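Local coordinates for protein eukaryotic peptide chain release factor GTP-binding subunit (Schizosaccharomyces pombe, PDB 1R5B) that belongs to the translation GTPases related to elongation factor Tu and forms the GTP-binding subunit of the eukaryotic release factor, at residues 64-69 with 237-242; 182-187 with 212-217. All blocks are in the same frame, centred on the assembly; numbering follows the deposited sequence.

Both contacts belong to the G domain, the part of the chain related to the GTP-binding domain of elongation factor Tu, but only interaction 2 packs on its mixed sheet. Interaction 1 sets the end of helix 56-66 against the loop that follows the last strand, 226-230. Interaction 2 lays helix 200-218 on strand 184-189, the neighbour of 226-230 in the sheet. Along the chain the order is 64-69, 182-187, 212-217, 237-242, so the second contact falls within the sequence spanned by the first. Their centres are 24 Å apart and their nearest atoms about 7 Å, without touching. Interaction 1 is partly buried and joins a helix end to a loop; interaction 2 is buried between helix and sheet.

Interaction 1 of 2, residues 64-69 with 237-242; sequences LFLTGM and QNVKDR
L66, the last helical residue of 56-66, meets V239 and K240 of the loop 237-242, and the two encounters differ in character. The inner one is apolar: V239 is buried, its side chain and that of L66 face each other, and the two meet at a slant. The modelled approach of their methyls is too close to be trusted. CB of L66 already faces the loop, and chi1 of -70° sets CG beside the backbone N, anti to the carbonyl carbon. V239 also touches N62 and I63, so it lies along the flank of the helix instead of meeting one residue alone.

This is the far end of the helix that follows the probable P-loop in a Ras-like G domain. The helix stops in a Schellman motif: M69 N bonds to L64 O at 2.9 Å and G68 N to F65 O at 3.1 Å, with G68, at positive phi, as the C-prime residue.

On the looser, solvent side, K240 starts close, its CB 4.3 Å from L66 CB, and then runs past the helix end as an extended chain. With CG anti to the backbone N (chi1 -170°), its CD passes L66 O at 3.9 Å, while NZ stays 4.1 Å from that same oxygen, too long for a hydrogen bond. The loop's polar ties run to residues outside the contact: K240 O accepts from S255 OG, and N238 and V239 share backbone hydrogen bonds with L256 and L257 at the start of helix 256-262.

Interaction 2 of 2, residues 182-187 with 212-217; sequences NHLVVV and MFLRRV
L214 of helix 200-218 reaches down to strand 184-189 and touches two of its side chains with a single methyl. Its CD1 lies 4.2 Å from CD2 of L184, and the same CD1 lies 4.2 Å from CG2 of V186. L184 and V186 are two residues apart on the strand, so both project from the face of the sheet that this helix covers. V186 and L214 lie alongside with their side chains pointing opposite ways. CB of L214 faces the strand, and chi1 of -73° leaves CD1 in touch with both L184 and V186.

Around this trio, A173 and Y228 also meet L214, A176 and Y220 meet L184, and V226 and Y228 meet V186. Helix 169-178 and the adjacent strand 226-230 thus line the same apolar layer. Further out, the strand is fixed by its parallel neighbours: L184 and V186 share backbone hydrogen bonds with K227 of 226-230, and V185 with G148 and L150 on the other side. Helix 200-218 is the connecting helix of the beta-alpha-beta crossover between strands 184-189 and 226-230, a standard unit of the P-loop NTPase fold.

With three buried hydrocarbon side chains at ordinary van der Waals spacing, this point of contact depends on apolar packing, without directional bonds between the two segments.

Interaction 1 of 2, residues 64-69 with 237-242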
loop_
_atom_site.group_PDB
_atom_site.type_symbol
_atom_site.label_atom_id
_atom_site.label_comp_id
_atom_site.label_asym_id
_atom_site.label_seq_id
_atom_site.Cartn_x
_atom_site.Cartn_y
_atom_site.Cartn_z
ATOM N N LEU A 64 -18.624 4.571 5.324
ATOM C CA LEU A 64 -18.529 6.019 5.300
ATOM C C LEU A 64 -18.950 6.602 6.626
ATOM O O LEU A 64 -18.381 7.601 7.070
ATOM C CB LEU A 64 -19.381 6.612 4.172
ATOM C CG LEU A 64 -18.831 6.324 2.770
ATOM C CD1 LEU A 64 -19.837 6.673 1.688
ATOM C CD2 LEU A 64 -17.512 7.061 2.544
ATOM N N PHE A 65 -19.929 5.969 7.272
ATOM C CA PHE A 65 -20.476 6.491 8.516
ATOM C C PHE A 65 -19.533 6.244 9.685
ATOM O O PHE A 65 -19.228 7.164 10.439
ATOM C CB PHE A 65 -21.839 5.864 8.814
ATOM C CG PHE A 65 -22.370 6.178 10.188
ATOM C CD1 PHE A 65 -22.457 7.494 10.634
ATOM C CD2 PHE A 65 -22.784 5.156 11.042
ATOM C CE1 PHE A 65 -22.945 7.784 11.904
ATOM C CE2 PHE A 65 -23.282 5.446 12.314
ATOM C CZ PHE A 65 -23.351 6.762 12.743
ATOM N N LEU A 66 -19.079 5.002 9.835
ATOM C CA LEU A 66 -18.219 4.630 10.963
ATOM C C LEU A 66 -16.863 5.311 10.902
ATOM O O LEU A 66 -16.192 5.489 11.917
ATOM C CB LEU A 66 -18.024 3.128 11.006
ATOM C CG LEU A 66 -19.305 2.414 11.399
ATOM C CD1 LEU A 66 -19.187 0.994 10.982
ATOM C CD2 LEU A 66 -19.574 2.509 12.886
ATOM N N THR A 67 -16.499 5.724 9.702
ATOM C CA THR A 67 -15.217 6.319 9.416
ATOM C C THR A 67 -15.304 7.860 9.395
ATOM O O THR A 67 -14.348 8.533 9.054
ATOM C CB THR A 67 -14.766 5.702 8.079
ATOM O OG1 THR A 67 -13.357 5.531 8.055
ATOM C CG2 THR A 67 -15.100 6.567 6.882
ATOM N N GLY A 68 -16.468 8.407 9.749
ATOM C CA GLY A 68 -16.656 9.839 9.928
ATOM C C GLY A 68 -16.758 10.705 8.678
ATOM O O GLY A 68 -16.727 11.929 8.780
ATOM N N MET A 69 -16.873 10.094 7.505
ATOM C CA MET A 69 -17.022 10.843 6.253
ATOM C C MET A 69 -18.442 11.392 6.045
ATOM O O MET A 69 -18.620 12.449 5.434
ATOM C CB MET A 69 -16.630 9.962 5.064
ATOM C CG MET A 69 -15.518 10.546 4.215
ATOM S SD MET A 69 -13.977 10.834 5.099
ATOM C CE MET A 69 -13.689 9.326 5.803
ATOM N N GLN A 237 -20.993 -4.569 12.735
ATOM C CA GLN A 237 -20.149 -5.501 13.455
ATOM C C GLN A 237 -19.069 -6.086 12.532
ATOM O O GLN A 237 -19.359 -6.608 11.454
ATOM C CB GLN A 237 -20.987 -6.603 14.087
ATOM C CG GLN A 237 -21.725 -6.132 15.321
ATOM C CD GLN A 237 -22.853 -7.058 15.726
ATOM O OE1 GLN A 237 -23.418 -7.779 14.886
ATOM N NE2 GLN A 237 -23.191 -7.044 17.014
ATOM N N ASN A 238 -17.828 -5.973 12.987
ATOM C CA ASN A 238 -16.649 -6.438 12.264
ATOM C C ASN A 238 -16.331 -5.645 11.003
ATOM O O ASN A 238 -15.574 -6.125 10.173
ATOM C CB ASN A 238 -16.735 -7.937 11.942
ATOM C CG ASN A 238 -15.363 -8.602 11.909
ATOM O OD1 ASN A 238 -14.588 -8.508 12.864
ATOM N ND2 ASN A 238 -15.062 -9.273 10.812
ATOM N N VAL A 239 -16.890 -4.442 10.865
ATOM C CA VAL A 239 -16.562 -3.589 9.721
ATOM C C VAL A 239 -15.380 -2.737 10.115
ATOM O O VAL A 239 -14.329 -2.854 9.490
ATOM C CB VAL A 239 -17.782 -2.780 9.135
ATOM C CG1 VAL A 239 -18.335 -1.844 10.102
ATOM C CG2 VAL A 239 -17.379 -1.974 7.918
ATOM N N LYS A 240 -15.520 -1.922 11.162
ATOM C CA LYS A 240 -14.428 -1.091 11.666
ATOM C C LYS A 240 -13.790 -1.738 12.889
ATOM O O LYS A 240 -12.590 -1.956 12.922
ATOM C CB LYS A 240 -14.919 0.311 12.043
ATOM C CG LYS A 240 -13.765 1.284 12.333
ATOM C CD LYS A 240 -14.164 2.438 13.214
ATOM C CE LYS A 240 -12.982 3.393 13.401
ATOM N NZ LYS A 240 -13.208 4.335 14.539
ATOM N N ASP A 241 -14.591 -2.016 13.906
ATOM C CA ASP A 241 -14.093 -2.683 15.105
ATOM C C ASP A 241 -14.311 -4.179 14.942
ATOM O O ASP A 241 -15.201 -4.589 14.212
ATOM C CB ASP A 241 -14.830 -2.180 16.355
ATOM C CG ASP A 241 -14.729 -0.667 16.537
ATOM O OD1 ASP A 241 -15.671 -0.084 17.098
ATOM O OD2 ASP A 241 -13.761 0.020 16.159
ATOM N N ARG A 242 -13.506 -4.998 15.610
ATOM C CA ARG A 242 -13.743 -6.441 15.592
ATOM C C ARG A 242 -15.064 -6.747 16.275
ATOM O O ARG A 242 -15.457 -6.041 17.199
ATOM C CB ARG A 242 -12.649 -7.190 16.347
ATOM C CG ARG A 242 -11.288 -7.224 15.678
ATOM C CD ARG A 242 -10.219 -7.806 16.598
ATOM N NE ARG A 242 -9.226 -8.608 15.883
ATOM C CZ ARG A 242 -7.978 -8.221 15.622
ATOM N NH1 ARG A 242 -7.523 -7.041 16.035
ATOM N NH2 ARG A 242 -7.165 -9.030 14.955
#

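Interaction 2 of 2, residues 182-187 with 212-217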
loop_
_atom_site.group_PDB
_atom_site.type_symbol
_atom_site.label_atom_id
_atom_site.label_comp_id
_atom_site.label_asym_id
_atom_site.label_seq_id
_atom_site.Cartn_x
_atom_site.Cartn_y
_atom_site.Cartn_z
ATOM N N ASN A 182 -7.095 -10.246 -8.680
ATOM C CA ASN A 182 -6.483 -11.555 -8.532
ATOM C C ASN A 182 -6.376 -11.973 -7.078
ATOM O O ASN A 182 -6.048 -13.118 -6.776
ATOM C CB ASN A 182 -5.105 -11.558 -9.196
ATOM C CG ASN A 182 -5.189 -11.354 -10.696
ATOM O OD1 ASN A 182 -4.365 -10.668 -11.292
ATOM N ND2 ASN A 182 -6.196 -11.942 -11.310
ATOM N N HIS A 183 -6.644 -11.048 -6.173
ATOM C CA HIS A 183 -6.735 -11.371 -4.761
ATOM C C HIS A 183 -8.063 -10.803 -4.287
ATOM O O HIS A 183 -8.201 -9.608 -4.063
ATOM C CB HIS A 183 -5.566 -10.757 -4.008
ATOM C CG HIS A 183 -5.585 -11.032 -2.544
ATOM N ND1 HIS A 183 -6.389 -10.333 -1.674
ATOM C CD2 HIS A 183 -4.894 -11.917 -1.791
ATOM C CE1 HIS A 183 -6.189 -10.775 -0.445
ATOM N NE2 HIS A 183 -5.284 -11.733 -0.488
ATOM N N LEU A 184 -9.049 -11.675 -4.181
ATOM C CA LEU A 184 -10.408 -11.267 -3.924
ATOM C C LEU A 184 -10.667 -11.258 -2.426
ATOM O O LEU A 184 -10.389 -12.232 -1.744
ATOM C CB LEU A 184 -11.344 -12.252 -4.616
ATOM C CG LEU A 184 -12.816 -11.904 -4.703
ATOM C CD1 LEU A 184 -13.006 -10.616 -5.461
ATOM C CD2 LEU A 184 -13.543 -13.027 -5.412
ATOM N N VAL A 185 -11.181 -10.149 -1.925
ATOM C CA VAL A 185 -11.723 -10.089 -0.574
ATOM C C VAL A 185 -13.224 -10.406 -0.649
ATOM O O VAL A 185 -13.964 -9.736 -1.362
ATOM C CB VAL A 185 -11.511 -8.707 0.058
ATOM C CG1 VAL A 185 -12.094 -8.663 1.448
ATOM C CG2 VAL A 185 -10.022 -8.363 0.094
ATOM N N VAL A 186 -13.650 -11.436 0.074
ATOM C CA VAL A 186 -15.023 -11.903 0.049
ATOM C C VAL A 186 -15.610 -11.652 1.430
ATOM O O VAL A 186 -15.170 -12.245 2.420
ATOM C CB VAL A 186 -15.100 -13.408 -0.276
ATOM C CG1 VAL A 186 -16.537 -13.926 -0.116
ATOM C CG2 VAL A 186 -14.605 -13.675 -1.654
ATOM N N VAL A 187 -16.592 -10.769 1.490
ATOM C CA VAL A 187 -17.225 -10.383 2.739
ATOM C C VAL A 187 -18.561 -11.140 2.887
ATOM O O VAL A 187 -19.467 -11.003 2.068
ATOM C CB VAL A 187 -17.372 -8.844 2.771
ATOM C CG1 VAL A 187 -18.456 -8.403 3.657
ATOM C CG2 VAL A 187 -16.044 -8.211 3.227
ATOM N N MET A 212 -15.207 -23.583 -3.413
ATOM C CA MET A 212 -15.366 -24.507 -4.535
ATOM C C MET A 212 -15.875 -23.782 -5.795
ATOM O O MET A 212 -15.350 -23.981 -6.883
ATOM C CB MET A 212 -16.293 -25.653 -4.149
ATOM C CG MET A 212 -15.718 -26.553 -3.056
ATOM S SD MET A 212 -14.093 -27.255 -3.460
ATOM C CE MET A 212 -14.589 -28.772 -4.122
ATOM N N PHE A 213 -16.845 -22.894 -5.627
ATOM C CA PHE A 213 -17.528 -22.278 -6.756
ATOM C C PHE A 213 -16.636 -21.266 -7.471
ATOM O O PHE A 213 -16.608 -21.226 -8.691
ATOM C CB PHE A 213 -18.839 -21.645 -6.268
ATOM C CG PHE A 213 -19.633 -20.931 -7.332
ATOM C CD1 PHE A 213 -20.597 -21.598 -8.053
ATOM C CD2 PHE A 213 -19.444 -19.574 -7.567
ATOM C CE1 PHE A 213 -21.349 -20.938 -9.018
ATOM C CE2 PHE A 213 -20.186 -18.912 -8.527
ATOM C CZ PHE A 213 -21.139 -19.599 -9.254
ATOM N N LEU A 214 -15.902 -20.466 -6.701
ATOM C CA LEU A 214 -15.069 -19.396 -7.251
ATOM C C LEU A 214 -13.897 -19.959 -8.043
ATOM O O LEU A 214 -13.514 -19.417 -9.075
ATOM C CB LEU A 214 -14.552 -18.489 -6.141
ATOM C CG LEU A 214 -15.597 -17.551 -5.530
ATOM C CD1 LEU A 214 -15.004 -16.848 -4.310
ATOM C CD2 LEU A 214 -16.094 -16.521 -6.538
ATOM N N ARG A 215 -13.336 -21.057 -7.556
ATOM C CA ARG A 215 -12.354 -21.812 -8.321
ATOM C C ARG A 215 -12.970 -22.347 -9.621
ATOM O O ARG A 215 -12.377 -22.227 -10.687
ATOM C CB ARG A 215 -11.789 -22.969 -7.480
ATOM C CG ARG A 215 -10.766 -23.865 -8.213
ATOM C CD ARG A 215 -9.516 -23.129 -8.698
ATOM N NE ARG A 215 -8.663 -23.995 -9.519
ATOM C CZ ARG A 215 -7.491 -23.632 -10.053
ATOM N NH1 ARG A 215 -7.016 -22.409 -9.882
ATOM N NH2 ARG A 215 -6.793 -24.498 -10.774
ATOM N N ARG A 216 -14.156 -22.931 -9.544
ATOM C CA ARG A 216 -14.745 -23.531 -10.730
ATOM C C ARG A 216 -15.021 -22.501 -11.816
ATOM O O ARG A 216 -14.679 -22.710 -12.973
ATOM C CB ARG A 216 -16.031 -24.282 -10.394
ATOM C CG ARG A 216 -16.642 -24.975 -11.595
ATOM C CD ARG A 216 -17.781 -25.928 -11.270
ATOM N NE ARG A 216 -19.069 -25.310 -11.561
ATOM C CZ ARG A 216 -19.897 -24.794 -10.655
ATOM N NH1 ARG A 216 -19.611 -24.829 -9.351
ATOM N NH2 ARG A 216 -21.040 -24.249 -11.055
ATOM N N VAL A 217 -15.649 -21.396 -11.448
ATOM C CA VAL A 217 -16.163 -20.473 -12.448
ATOM C C VAL A 217 -15.151 -19.393 -12.803
ATOM O O VAL A 217 -15.291 -18.738 -13.824
ATOM C CB VAL A 217 -17.494 -19.837 -12.009
ATOM C CG1 VAL A 217 -18.472 -20.915 -11.547
ATOM C CG2 VAL A 217 -17.287 -18.786 -10.915
#